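Local coordinates for protein glycosyl hydrolase family 88 (Pedobacter heparinus, PDB 3WIW) that probably hydrolyses unsaturated glucuronyl saccharides, with a specificity for those derived from heparin, using an alpha6/alpha6-barrel, at residues Ser216-Ile220 with Gln231-Gly237; Ser242-Gln248 with Pro290-Asp295; Ala249-Tyr253 with Val311-Leu316; Pro303-Ser307 with Lys358-Leu364. All blocks are in the same frame, centred on the assembly; numbering follows the deposited sequence.

In the fold
Contacts 1, 2 and 4 gather at one end of the alpha6/alpha6-barrel, while contact 3 lies deeper: its centre is about 8 Å from the centre of the chain, and it packs two helices through apolar side chains with no hydrogen bond between its two segments. Contacts 1 and 4 are partly buried, contact 2 buried, and these three rely on backbone and side-chain hydrogen bonds. Helix 245-262 serves contacts 2 and 3, helix 306-322 contacts 3 and 4. Arg246 of contact 2 ties into contact 4 by bonding Val361 O and Gly362 O, while Ser216 N of contact 1 bonds Gln248 OE1 of contact 2. The predicted substrate-binding residues Thr234, Arg246 and Trp250 belong to contacts 1, 2 and 3.

Contact 1: residues Ser216-Ile220 with Gln231-Gly237; sequences SYHVI and QRETHQG
Two backbone hydrogen bonds fix the register of this antiparallel hairpin: Val219 N to Glu233 O at 2.8 Å and Glu233 N to Val219 O at 2.9 Å. Val219 and Glu233 thus form the hydrogen-bonded pair, with CA atoms 5.2 Å apart, and Ile220 faces Arg232 in the next, non-hydrogen-bonded pair, CA to CA 4.7 Å. Past the strand ends the ladder gives way to a side chain: His218, chi1 t, accepts from Gln236 N at its ND1, 2.9 Å away. A water joins the same two residues, donating a hydrogen bond to Gln236 OE1 (2.7 Å) and accepting weakly from His218 NE2 (2.9 Å), an atom that also bonds Asp174, the predicted proton donor. The turn beyond the strand is shaped by an ST motif, Gly237 N to Thr234 OG1 at 2.9 Å. His235, chi1 t, directs its ring edge at the face of His218 in an offset edge-to-face pair, centroids 5.9 Å apart and planes at 64°. Farther along, Arg232 CB sits 3.7 Å from the Tyr217 ring centroid in a CH-pi contact, Ile220 CD1 meets Arg232 CG at 3.7 Å, and Val219 CG2 touches His235 CB at 3.8 Å. With ND1 accepting from the backbone, His218 has its other nitrogen available as a donor to Asp174, so the open end of the hairpin holds an imidazole in a defined orientation beside the predicted catalytic acid.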
loop_
_atom_site.group_PDB
_atom_site.type_symbol
_atom_site.label_atom_id
_atom_site.label_comp_id
_atom_site.label_asym_id
_atom_site.label_seq_id
_atom_site.Cartn_x
_atom_site.Cartn_y
_atom_site.Cartn_z
ATOM N N SER A 216 0.563 0.302 -16.395
ATOM C CA SER A 216 -0.206 1.479 -16.042
ATOM C C SER A 216 0.615 2.767 -16.160
ATOM O O SER A 216 1.832 2.769 -15.901
ATOM C CB SER A 216 -0.798 1.361 -14.619
ATOM O OG SER A 216 0.208 1.041 -13.659
ATOM N N TYR A 217 -0.082 3.861 -16.507
ATOM C CA TYR A 217 0.401 5.226 -16.309
ATOM C C TYR A 217 0.401 5.569 -14.825
ATOM O O TYR A 217 -0.272 4.913 -14.007
ATOM C CB TYR A 217 -0.558 6.225 -16.986
ATOM C CG TYR A 217 -0.559 6.150 -18.494
ATOM C CD1 TYR A 217 0.442 6.778 -19.235
ATOM C CD2 TYR A 217 -1.545 5.450 -19.187
ATOM C CE1 TYR A 217 0.463 6.713 -20.600
ATOM C CE2 TYR A 217 -1.541 5.378 -20.559
ATOM C CZ TYR A 217 -0.532 6.012 -21.264
ATOM O OH TYR A 217 -0.493 5.964 -22.621
ATOM N N HIS A 218 1.092 6.643 -14.466
ATOM C CA HIS A 218 0.980 7.129 -13.099
ATOM C C HIS A 218 -0.235 8.056 -12.961
ATOM O O HIS A 218 -1.110 7.808 -12.124
ATOM C CB HIS A 218 2.279 7.807 -12.637
ATOM C CG HIS A 218 2.343 7.997 -11.154
ATOM N ND1 HIS A 218 3.468 8.447 -10.499
ATOM C CD2 HIS A 218 1.399 7.802 -10.199
ATOM C CE1 HIS A 218 3.221 8.512 -9.204
ATOM N NE2 HIS A 218 1.970 8.129 -8.999
ATOM N N VAL A 219 -0.289 9.120 -13.771
ATOM C CA VAL A 219 -1.309 10.155 -13.667
ATOM C C VAL A 219 -2.149 10.215 -14.923
ATOM O O VAL A 219 -1.627 10.300 -16.036
ATOM C CB VAL A 219 -0.660 11.543 -13.488
ATOM C CG1 VAL A 219 -1.707 12.636 -13.240
ATOM C CG2 VAL A 219 0.283 11.506 -12.342
ATOM N N ILE A 220 -3.458 10.177 -14.741
ATOM C CA ILE A 220 -4.387 10.588 -15.789
ATOM C C ILE A 220 -5.035 11.891 -15.337
ATOM O O ILE A 220 -5.536 11.994 -14.209
ATOM C CB ILE A 220 -5.473 9.512 -16.029
ATOM C CG1 ILE A 220 -4.819 8.165 -16.403
ATOM C CG2 ILE A 220 -6.466 9.958 -17.109
ATOM C CD1 ILE A 220 -4.068 8.171 -17.722
ATOM N N GLN A 231 -4.691 14.296 -20.339
ATOM C CA GLN A 231 -3.275 13.944 -20.370
ATOM C C GLN A 231 -3.044 12.602 -19.707
ATOM O O GLN A 231 -3.788 12.205 -18.811
ATOM C CB GLN A 231 -2.412 15.009 -19.671
ATOM C CG GLN A 231 -2.567 16.444 -20.179
ATOM C CD GLN A 231 -1.961 16.665 -21.557
ATOM O OE1 GLN A 231 -1.207 15.834 -22.062
ATOM N NE2 GLN A 231 -2.294 17.794 -22.173
ATOM N N ARG A 232 -1.976 11.927 -20.141
ATOM C CA ARG A 232 -1.550 10.638 -19.579
ATOM C C ARG A 232 -0.055 10.778 -19.344
ATOM O O ARG A 232 0.727 10.905 -20.278
ATOM C CB ARG A 232 -1.835 9.469 -20.532
ATOM C CG ARG A 232 -3.252 9.386 -21.068
ATOM C CD ARG A 232 -3.385 8.352 -22.182
ATOM N NE ARG A 232 -4.766 8.260 -22.638
ATOM C CZ ARG A 232 -5.313 9.089 -23.509
ATOM N NH1 ARG A 232 -6.584 8.933 -23.852
ATOM N NH2 ARG A 232 -4.590 10.076 -24.023
ATOM N N GLU A 233 0.366 10.757 -18.090
ATOM C CA GLU A 233 1.746 11.113 -17.787
ATOM C C GLU A 233 2.267 10.491 -16.507
ATOM O O GLU A 233 1.507 9.963 -15.699
ATOM C CB GLU A 233 1.868 12.629 -17.717
ATOM C CG GLU A 233 1.108 13.236 -16.551
ATOM C CD GLU A 233 1.093 14.754 -16.579
ATOM O OE1 GLU A 233 1.111 15.365 -15.482
ATOM O OE2 GLU A 233 1.046 15.327 -17.691
ATOM N N THR A 234 3.583 10.509 -16.340
ATOM C CA THR A 234 4.167 9.994 -15.113
ATOM C C THR A 234 4.227 11.081 -14.039
ATOM O O THR A 234 4.092 12.276 -14.309
ATOM C CB THR A 234 5.556 9.379 -15.338
ATOM O OG1 THR A 234 5.865 8.586 -14.186
ATOM C CG2 THR A 234 6.638 10.458 -15.534
ATOM N N HIS A 235 4.458 10.656 -12.812
ATOM C CA HIS A 235 4.869 11.565 -11.764
ATOM C C HIS A 235 6.124 11.012 -11.095
ATOM O O HIS A 235 7.128 11.708 -11.010
ATOM C CB HIS A 235 3.734 11.823 -10.769
ATOM C CG HIS A 235 4.073 12.842 -9.737
ATOM N ND1 HIS A 235 4.236 14.178 -10.039
ATOM C CD2 HIS A 235 4.265 12.726 -8.401
ATOM C CE1 HIS A 235 4.523 14.840 -8.932
ATOM N NE2 HIS A 235 4.555 13.980 -7.928
ATOM N N GLN A 236 6.098 9.756 -10.672
ATOM C CA GLN A 236 7.257 9.175 -9.984
ATOM C C GLN A 236 7.995 8.072 -10.752
ATOM O O GLN A 236 8.954 7.474 -10.226
ATOM C CB GLN A 236 6.882 8.751 -8.556
ATOM C CG GLN A 236 6.677 10.007 -7.690
ATOM C CD GLN A 236 6.089 9.771 -6.338
ATOM O OE1 GLN A 236 5.292 8.879 -6.158
ATOM N NE2 GLN A 236 6.455 10.611 -5.377
ATOM N N GLY A 237 7.598 7.837 -12.002
ATOM C CA GLY A 237 8.310 6.894 -12.848
ATOM C C GLY A 237 9.347 7.531 -13.751
ATOM O O GLY A 237 9.578 8.738 -13.724
HETATM O O HOH W 1 2.551 8.693 -6.237
#

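Contact 2: residues Ser242-Gln248 with Pro290-Asp295; sequences SAWARGQ and PLWDFD
The methyl of Ala245 is the bump here, and residues 290-294 form the hollow: its CB lies 3.1 Å from Leu291 O, 3.9 Å from Pro290 CB and 3.7 Å from Phe294 CE1. Phe294 also meets Ala243, CB to CB at 4.0 Å, and its CE1 reaches Gln248 CG at 4.0 Å. Asp293 is extended between two turned residues and bridges Trp244, CA to CA 4.3 Å, with Phe294 N to Ala243 O and Ala245 N to Trp292 O, each 2.9 Å, on either side. A water accepts from Arg246 N (3.0 Å) and donates to Trp292 O (2.8 Å). Asp293, chi1 t, takes Ser242 OG on OD2 at 2.6 Å and Asp295 N on OD1 at 2.9 Å, an Asx turn. Trp244 is the N-cap of helix 245-262; its CB points away from 290-295, and the indole stacks on His218 while CD1 stays 3.6 Å from Trp292 O. This is a loop bridged to a helix N-terminus beside the predicted substrate site of an alpha6/alpha6-barrel.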
loop_
_atom_site.group_PDB
_atom_site.type_symbol
_atom_site.label_atom_id
_atom_site.label_comp_id
_atom_site.label_asym_id
_atom_site.label_seq_id
_atom_site.Cartn_x
_atom_site.Cartn_y
_atom_site.Cartn_z
ATOM N N SER A 242 6.442 4.912 -19.160
ATOM C CA SER A 242 7.086 3.846 -18.400
ATOM C C SER A 242 6.171 3.130 -17.400
ATOM O O SER A 242 5.015 3.540 -17.144
ATOM C CB SER A 242 8.328 4.374 -17.670
ATOM O OG SER A 242 7.977 5.059 -16.464
ATOM N N ALA A 243 6.727 2.077 -16.806
ATOM C CA ALA A 243 6.035 1.236 -15.836
ATOM C C ALA A 243 6.712 1.399 -14.473
ATOM O O ALA A 243 7.556 0.596 -14.063
ATOM C CB ALA A 243 5.997 -0.229 -16.297
ATOM N N TRP A 244 6.340 2.473 -13.791
ATOM C CA TRP A 244 6.840 2.742 -12.447
ATOM C C TRP A 244 6.476 1.551 -11.559
ATOM O O TRP A 244 5.305 1.168 -11.521
ATOM C CB TRP A 244 6.211 4.060 -11.962
ATOM C CG TRP A 244 6.437 4.373 -10.516
ATOM C CD1 TRP A 244 7.620 4.366 -9.836
ATOM C CD2 TRP A 244 5.421 4.752 -9.569
ATOM N NE1 TRP A 244 7.400 4.740 -8.519
ATOM C CE2 TRP A 244 6.056 4.964 -8.333
ATOM C CE3 TRP A 244 4.031 4.953 -9.655
ATOM C CZ2 TRP A 244 5.353 5.356 -7.182
ATOM C CZ3 TRP A 244 3.330 5.305 -8.511
ATOM C CH2 TRP A 244 3.995 5.498 -7.287
ATOM N N ALA A 245 7.438 0.935 -10.867
ATOM C CA ALA A 245 7.161 -0.386 -10.269
ATOM C C ALA A 245 6.117 -0.327 -9.157
ATOM O O ALA A 245 5.195 -1.165 -9.129
ATOM C CB ALA A 245 8.434 -1.046 -9.771
ATOM N N ARG A 246 6.235 0.624 -8.232
ATOM C CA ARG A 246 5.253 0.705 -7.164
ATOM C C ARG A 246 3.858 1.016 -7.732
ATOM O O ARG A 246 2.862 0.506 -7.244
ATOM C CB ARG A 246 5.687 1.657 -6.041
ATOM C CG ARG A 246 4.706 1.646 -4.873
ATOM C CD ARG A 246 5.284 2.300 -3.626
ATOM N NE ARG A 246 5.584 3.726 -3.777
ATOM C CZ ARG A 246 6.815 4.228 -3.934
ATOM N NH1 ARG A 246 7.880 3.433 -4.037
ATOM N NH2 ARG A 246 6.984 5.543 -4.034
ATOM N N GLY A 247 3.800 1.801 -8.796
ATOM C CA GLY A 247 2.534 2.030 -9.473
ATOM C C GLY A 247 1.932 0.762 -10.046
ATOM O O GLY A 247 0.718 0.556 -9.946
ATOM N N GLN A 248 2.759 -0.081 -10.661
ATOM C CA GLN A 248 2.239 -1.348 -11.175
ATOM C C GLN A 248 1.675 -2.168 -10.010
ATOM O O GLN A 248 0.605 -2.790 -10.151
ATOM C CB GLN A 248 3.318 -2.164 -11.898
ATOM C CG GLN A 248 4.118 -1.415 -12.972
ATOM C CD GLN A 248 3.230 -0.593 -13.915
ATOM O OE1 GLN A 248 2.457 -1.132 -14.718
ATOM N NE2 GLN A 248 3.359 0.726 -13.835
ATOM N N PRO A 290 11.356 -5.918 -7.674
ATOM C CA PRO A 290 11.422 -5.138 -8.925
ATOM C C PRO A 290 12.453 -4.017 -8.939
ATOM O O PRO A 290 12.782 -3.436 -7.905
ATOM C CB PRO A 290 10.012 -4.519 -9.034
ATOM C CG PRO A 290 9.136 -5.468 -8.251
ATOM C CD PRO A 290 9.997 -5.915 -7.093
ATOM N N LEU A 291 12.974 -3.720 -10.127
ATOM C CA LEU A 291 13.635 -2.434 -10.348
ATOM C C LEU A 291 12.652 -1.312 -10.032
ATOM O O LEU A 291 11.444 -1.486 -10.139
ATOM C CB LEU A 291 14.044 -2.342 -11.804
ATOM C CG LEU A 291 14.800 -3.552 -12.369
ATOM C CD1 LEU A 291 15.131 -3.302 -13.860
ATOM C CD2 LEU A 291 16.033 -3.893 -11.522
ATOM N N TRP A 292 13.148 -0.131 -9.689
ATOM C CA TRP A 292 12.223 0.915 -9.279
ATOM C C TRP A 292 11.258 1.308 -10.415
ATOM O O TRP A 292 10.129 1.743 -10.168
ATOM C CB TRP A 292 12.999 2.128 -8.749
ATOM C CG TRP A 292 13.715 2.854 -9.837
ATOM C CD1 TRP A 292 14.942 2.531 -10.378
ATOM C CD2 TRP A 292 13.250 3.993 -10.559
ATOM N NE1 TRP A 292 15.238 3.404 -11.416
ATOM C CE2 TRP A 292 14.213 4.312 -11.539
ATOM C CE3 TRP A 292 12.086 4.771 -10.480
ATOM C CZ2 TRP A 292 14.059 5.407 -12.412
ATOM C CZ3 TRP A 292 11.932 5.858 -11.351
ATOM C CH2 TRP A 292 12.910 6.151 -12.307
ATOM N N ASP A 293 11.692 1.141 -11.661
ATOM C CA ASP A 293 10.847 1.300 -12.832
ATOM C C ASP A 293 11.231 0.169 -13.778
ATOM O O ASP A 293 12.426 -0.083 -14.018
ATOM C CB ASP A 293 11.051 2.680 -13.480
ATOM C CG ASP A 293 10.059 2.967 -14.609
ATOM O OD1 ASP A 293 10.065 2.247 -15.640
ATOM O OD2 ASP A 293 9.265 3.938 -14.490
ATOM N N PHE A 294 10.229 -0.532 -14.315
ATOM C CA PHE A 294 10.491 -1.708 -15.141
ATOM C C PHE A 294 11.195 -1.380 -16.459
ATOM O O PHE A 294 11.740 -2.282 -17.099
ATOM C CB PHE A 294 9.188 -2.448 -15.476
ATOM C CG PHE A 294 8.639 -3.300 -14.340
ATOM C CD1 PHE A 294 7.893 -2.764 -13.299
ATOM C CD2 PHE A 294 8.849 -4.672 -14.345
ATOM C CE1 PHE A 294 7.392 -3.581 -12.282
ATOM C CE2 PHE A 294 8.354 -5.490 -13.326
ATOM C CZ PHE A 294 7.628 -4.935 -12.292
ATOM N N ASP A 295 11.195 -0.103 -16.864
ATOM C CA ASP A 295 11.680 0.264 -18.193
ATOM C C ASP A 295 13.076 0.862 -18.232
ATOM O O ASP A 295 13.534 1.299 -19.291
ATOM C CB ASP A 295 10.659 1.137 -18.918
ATOM C CG ASP A 295 9.372 0.387 -19.175
ATOM O OD1 ASP A 295 9.408 -0.840 -19.373
ATOM O OD2 ASP A 295 8.312 0.994 -19.133
HETATM O O HOH W 2 8.853 1.862 -7.655
#

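Contact 3: residues Ala249-Tyr253 with Val311-Leu316; sequences AWGLY and VIASAL
Val311, Leu252 and Tyr253 bury the most surface where residues 249-253 of helix 245-262 run nearly parallel to 311-316 of helix 306-322, the segment axes 8.7 Å apart and crossing at 15°. Val311 (chi1 t) spreads its methyls: CG1 packs 3.6 Å from Ala249 CB and 3.8 Å from Tyr253 CD2, while CG2 lies 3.6 Å from CZ3 of Trp250, a predicted substrate-binding residue. Leu252, rotamer t,p, has its CG 3.9 Å from Ala315 CB and its CD2 4.1 Å from Ile312 CG2 and 3.8 Å from Leu316 CD2. Tyr253 (chi1 t) sits close to small Ala315, whose CB is 3.6 Å from Tyr253 CA, so the backbones come within 4.8 Å, CA to CA. Such near-parallel helices are what an alpha6/alpha6-barrel gives. Helix 375-392, whose Glu383 bonds Tyr253 OH and Ser314 OG, covers that side, whereas helix 265-279, which comes between helices 245-262 and 306-322 in sequence, packs on Leu252, Ile312 and Leu316.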
loop_
_atom_site.group_PDB
_atom_site.type_symbol
_atom_site.label_atom_id
_atom_site.label_comp_id
_atom_site.label_asym_id
_atom_site.label_seq_id
_atom_site.Cartn_x
_atom_site.Cartn_y
_atom_site.Cartn_z
ATOM N N ALA A 249 2.385 -2.152 -8.878
ATOM C CA ALA A 249 1.970 -2.862 -7.670
ATOM C C ALA A 249 0.639 -2.312 -7.141
ATOM O O ALA A 249 -0.256 -3.096 -6.811
ATOM C CB ALA A 249 3.028 -2.749 -6.597
ATOM N N TRP A 250 0.485 -0.989 -7.071
ATOM C CA TRP A 250 -0.788 -0.417 -6.594
ATOM C C TRP A 250 -1.936 -0.860 -7.499
ATOM O O TRP A 250 -3.038 -1.105 -7.022
ATOM C CB TRP A 250 -0.744 1.093 -6.630
ATOM C CG TRP A 250 0.181 1.840 -5.712
ATOM C CD1 TRP A 250 0.799 3.030 -6.036
ATOM C CD2 TRP A 250 0.501 1.593 -4.321
ATOM N NE1 TRP A 250 1.519 3.498 -4.971
ATOM C CE2 TRP A 250 1.337 2.655 -3.897
ATOM C CE3 TRP A 250 0.198 0.567 -3.402
ATOM C CZ2 TRP A 250 1.835 2.762 -2.580
ATOM C CZ3 TRP A 250 0.710 0.664 -2.084
ATOM C CH2 TRP A 250 1.528 1.757 -1.698
ATOM N N GLY A 251 -1.706 -0.949 -8.815
ATOM C CA GLY A 251 -2.721 -1.435 -9.740
ATOM C C GLY A 251 -3.107 -2.876 -9.453
ATOM O O GLY A 251 -4.299 -3.190 -9.336
ATOM N N LEU A 252 -2.110 -3.753 -9.344
ATOM C CA LEU A 252 -2.382 -5.156 -9.043
ATOM C C LEU A 252 -3.201 -5.283 -7.750
ATOM O O LEU A 252 -4.227 -5.977 -7.697
ATOM C CB LEU A 252 -1.071 -5.925 -8.901
ATOM C CG LEU A 252 -1.229 -7.387 -8.503
ATOM C CD1 LEU A 252 -2.027 -8.191 -9.544
ATOM C CD2 LEU A 252 0.149 -8.020 -8.251
ATOM N N TYR A 253 -2.715 -4.632 -6.700
ATOM C CA TYR A 253 -3.377 -4.688 -5.412
ATOM C C TYR A 253 -4.788 -4.087 -5.508
ATOM O O TYR A 253 -5.739 -4.649 -4.965
ATOM C CB TYR A 253 -2.532 -3.940 -4.404
ATOM C CG TYR A 253 -2.862 -4.141 -2.948
ATOM C CD1 TYR A 253 -4.062 -3.664 -2.406
ATOM C CD2 TYR A 253 -1.956 -4.767 -2.091
ATOM C CE1 TYR A 253 -4.341 -3.784 -1.048
ATOM C CE2 TYR A 253 -2.230 -4.904 -0.735
ATOM C CZ TYR A 253 -3.420 -4.397 -0.219
ATOM O OH TYR A 253 -3.678 -4.490 1.129
ATOM N N VAL A 311 4.090 -4.945 -1.746
ATOM C CA VAL A 311 2.724 -4.728 -2.215
ATOM C C VAL A 311 2.328 -5.846 -3.172
ATOM O O VAL A 311 1.232 -6.404 -3.065
ATOM C CB VAL A 311 2.575 -3.328 -2.839
ATOM C CG1 VAL A 311 1.196 -3.157 -3.497
ATOM C CG2 VAL A 311 2.814 -2.232 -1.789
ATOM N N ILE A 312 3.231 -6.195 -4.091
ATOM C CA ILE A 312 2.964 -7.281 -5.022
ATOM C C ILE A 312 2.762 -8.606 -4.292
ATOM O O ILE A 312 1.823 -9.342 -4.614
ATOM C CB ILE A 312 4.083 -7.401 -6.090
ATOM C CG1 ILE A 312 3.987 -6.216 -7.054
ATOM C CG2 ILE A 312 3.976 -8.717 -6.841
ATOM C CD1 ILE A 312 5.274 -5.972 -7.845
ATOM N N ALA A 313 3.635 -8.924 -3.326
ATOM C CA ALA A 313 3.493 -10.168 -2.585
ATOM C C ALA A 313 2.138 -10.222 -1.862
ATOM O O ALA A 313 1.427 -11.239 -1.943
ATOM C CB ALA A 313 4.639 -10.345 -1.606
ATOM N N SER A 314 1.765 -9.145 -1.164
ATOM C CA SER A 314 0.499 -9.143 -0.446
ATOM C C SER A 314 -0.664 -9.355 -1.413
ATOM O O SER A 314 -1.534 -10.196 -1.172
ATOM C CB SER A 314 0.322 -7.861 0.341
ATOM O OG SER A 314 -0.793 -8.054 1.181
ATOM N N ALA A 315 -0.646 -8.643 -2.537
ATOM C CA ALA A 315 -1.721 -8.767 -3.514
ATOM C C ALA A 315 -1.787 -10.177 -4.104
ATOM O O ALA A 315 -2.881 -10.737 -4.237
ATOM C CB ALA A 315 -1.564 -7.737 -4.622
ATOM N N LEU A 316 -0.635 -10.730 -4.484
ATOM C CA LEU A 316 -0.618 -12.060 -5.093
ATOM C C LEU A 316 -1.122 -13.138 -4.145
ATOM O O LEU A 316 -1.757 -14.107 -4.577
ATOM C CB LEU A 316 0.769 -12.411 -5.637
ATOM C CG LEU A 316 1.227 -11.633 -6.872
ATOM C CD1 LEU A 316 2.613 -12.117 -7.241
ATOM C CD2 LEU A 316 0.266 -11.827 -8.040
#

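Contact 4: residues Pro303-Ser307 with Lys358-Leu364; sequences PRDAS and KHSVGAL
Pro303 opens the segment with apolar contacts, its CB 4.0 Å from Val361 CG2 and its CG 3.8 Å from Leu364 CD1. Arg304 follows in an extended conformation; its carbonyl O lies 3.2 Å from Val361 CG2, and its guanidinium leads off to a salt bridge with Asp287. Asp305, chi1 t, comes closest in the backbone register, CA 4.3 Å from Ser360 CA. It is the N-cap of helix 306-322: OD1 accepts Val361 N at 3.0 Å across the contact, Ser307 OG at 2.8 Å and, weakly, Ser307 N at 3.3 Å in the capping bond. Ala306 starts the helix, giving its N to His359 O at 2.8 Å, a carbonyl presented by a residue with positive phi (71°), and setting its CB 3.3 Å from Lys358 O. Ser307 (chi1 p) closes the walk with a weak bond from its N to Ser360 OG, 3.0 Å. The end-to-end directions of the two segments differ by 115°. Arg246 forms a salt bridge with Asp305 OD2 and hydrogen bonds with Ser307 OG, Val361 O and Gly362 O, touching both segments. This is an Asp-capped helix N-terminus beside a predicted substrate-binding arginine of the alpha6/alpha6-barrel.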
loop_
_atom_site.group_PDB
_atom_site.type_symbol
_atom_site.label_atom_id
_atom_site.label_comp_id
_atom_site.label_asym_id
_atom_site.label_seq_id
_atom_site.Cartn_x
_atom_site.Cartn_y
_atom_site.Cartn_z
ATOM N N PRO A 303 18.561 0.680 -8.923
ATOM C CA PRO A 303 18.029 0.458 -7.565
ATOM C C PRO A 303 16.734 -0.350 -7.571
ATOM O O PRO A 303 15.836 -0.121 -8.405
ATOM C CB PRO A 303 17.760 1.876 -7.062
ATOM C CG PRO A 303 18.738 2.711 -7.822
ATOM C CD PRO A 303 18.823 2.098 -9.190
ATOM N N ARG A 304 16.639 -1.300 -6.641
ATOM C CA ARG A 304 15.404 -2.078 -6.428
ATOM C C ARG A 304 14.433 -1.325 -5.532
ATOM O O ARG A 304 14.825 -0.411 -4.796
ATOM C CB ARG A 304 15.732 -3.410 -5.745
ATOM C CG ARG A 304 16.817 -4.187 -6.463
ATOM C CD ARG A 304 16.468 -4.445 -7.942
ATOM N NE ARG A 304 17.386 -5.442 -8.476
ATOM C CZ ARG A 304 17.289 -6.757 -8.248
ATOM N NH1 ARG A 304 18.241 -7.594 -8.682
ATOM N NH2 ARG A 304 16.269 -7.241 -7.549
ATOM N N ASP A 305 13.172 -1.719 -5.571
ATOM C CA ASP A 305 12.197 -1.080 -4.698
ATOM C C ASP A 305 11.457 -2.150 -3.906
ATOM O O ASP A 305 10.453 -2.753 -4.386
ATOM C CB ASP A 305 11.220 -0.228 -5.523
ATOM C CG ASP A 305 10.200 0.492 -4.660
ATOM O OD1 ASP A 305 10.454 0.645 -3.428
ATOM O OD2 ASP A 305 9.146 0.916 -5.198
ATOM N N ALA A 306 11.931 -2.370 -2.680
ATOM C CA ALA A 306 11.328 -3.373 -1.813
ATOM C C ALA A 306 9.841 -3.090 -1.568
ATOM O O ALA A 306 9.063 -4.030 -1.442
ATOM C CB ALA A 306 12.063 -3.472 -0.490
ATOM N N SER A 307 9.427 -1.817 -1.491
ATOM C CA SER A 307 8.027 -1.501 -1.204
ATOM C C SER A 307 7.129 -2.069 -2.301
ATOM O O SER A 307 6.075 -2.646 -2.013
ATOM C CB SER A 307 7.833 0.008 -1.028
ATOM O OG SER A 307 7.954 0.722 -2.244
ATOM N N LYS A 358 14.751 -3.034 4.305
ATOM C CA LYS A 358 15.652 -2.073 3.668
ATOM C C LYS A 358 15.314 -1.915 2.182
ATOM O O LYS A 358 14.489 -2.659 1.634
ATOM C CB LYS A 358 17.081 -2.586 3.802
ATOM C CG LYS A 358 17.537 -2.671 5.252
ATOM C CD LYS A 358 18.914 -3.343 5.391
ATOM C CE LYS A 358 18.869 -4.856 5.151
ATOM N NZ LYS A 358 20.255 -5.432 5.065
ATOM N N HIS A 359 15.930 -0.932 1.525
ATOM C CA HIS A 359 15.983 -0.897 0.040
ATOM C C HIS A 359 14.674 -0.575 -0.688
ATOM O O HIS A 359 14.342 -1.249 -1.669
ATOM C CB HIS A 359 16.583 -2.183 -0.554
ATOM C CG HIS A 359 17.882 -2.597 0.061
ATOM N ND1 HIS A 359 18.975 -1.761 0.152
ATOM C CD2 HIS A 359 18.265 -3.780 0.598
ATOM C CE1 HIS A 359 19.978 -2.416 0.714
ATOM N NE2 HIS A 359 19.559 -3.636 1.021
ATOM N N SER A 360 13.932 0.425 -0.212
ATOM C CA SER A 360 12.851 1.007 -1.012
ATOM C C SER A 360 13.303 2.275 -1.730
ATOM O O SER A 360 14.347 2.853 -1.394
ATOM C CB SER A 360 11.611 1.299 -0.163
ATOM O OG SER A 360 10.986 0.082 0.194
ATOM N N VAL A 361 12.513 2.691 -2.721
ATOM C CA VAL A 361 12.811 3.926 -3.458
ATOM C C VAL A 361 11.544 4.774 -3.487
ATOM O O VAL A 361 10.523 4.359 -4.076
ATOM C CB VAL A 361 13.261 3.613 -4.905
ATOM C CG1 VAL A 361 13.434 4.908 -5.723
ATOM C CG2 VAL A 361 14.561 2.817 -4.919
ATOM N N GLY A 362 11.603 5.956 -2.862
ATOM C CA GLY A 362 10.455 6.849 -2.836
ATOM C C GLY A 362 10.203 7.519 -4.181
ATOM O O GLY A 362 9.169 7.300 -4.818
ATOM N N ALA A 363 11.144 8.352 -4.632
ATOM C CA ALA A 363 10.975 9.092 -5.883
ATOM C C ALA A 363 12.347 9.380 -6.470
ATOM O O ALA A 363 12.965 10.426 -6.200
ATOM C CB ALA A 363 10.144 10.395 -5.658
ATOM N N LEU A 364 12.833 8.465 -7.308
ATOM C CA LEU A 364 14.236 8.505 -7.716
ATOM C C LEU A 364 14.580 9.765 -8.510
ATOM O O LEU A 364 15.629 10.374 -8.296
ATOM C CB LEU A 364 14.590 7.252 -8.511
ATOM C CG LEU A 364 16.080 7.067 -8.752
ATOM C CD1 LEU A 364 16.442 5.610 -8.477
ATOM C CD2 LEU A 364 16.421 7.461 -10.153
#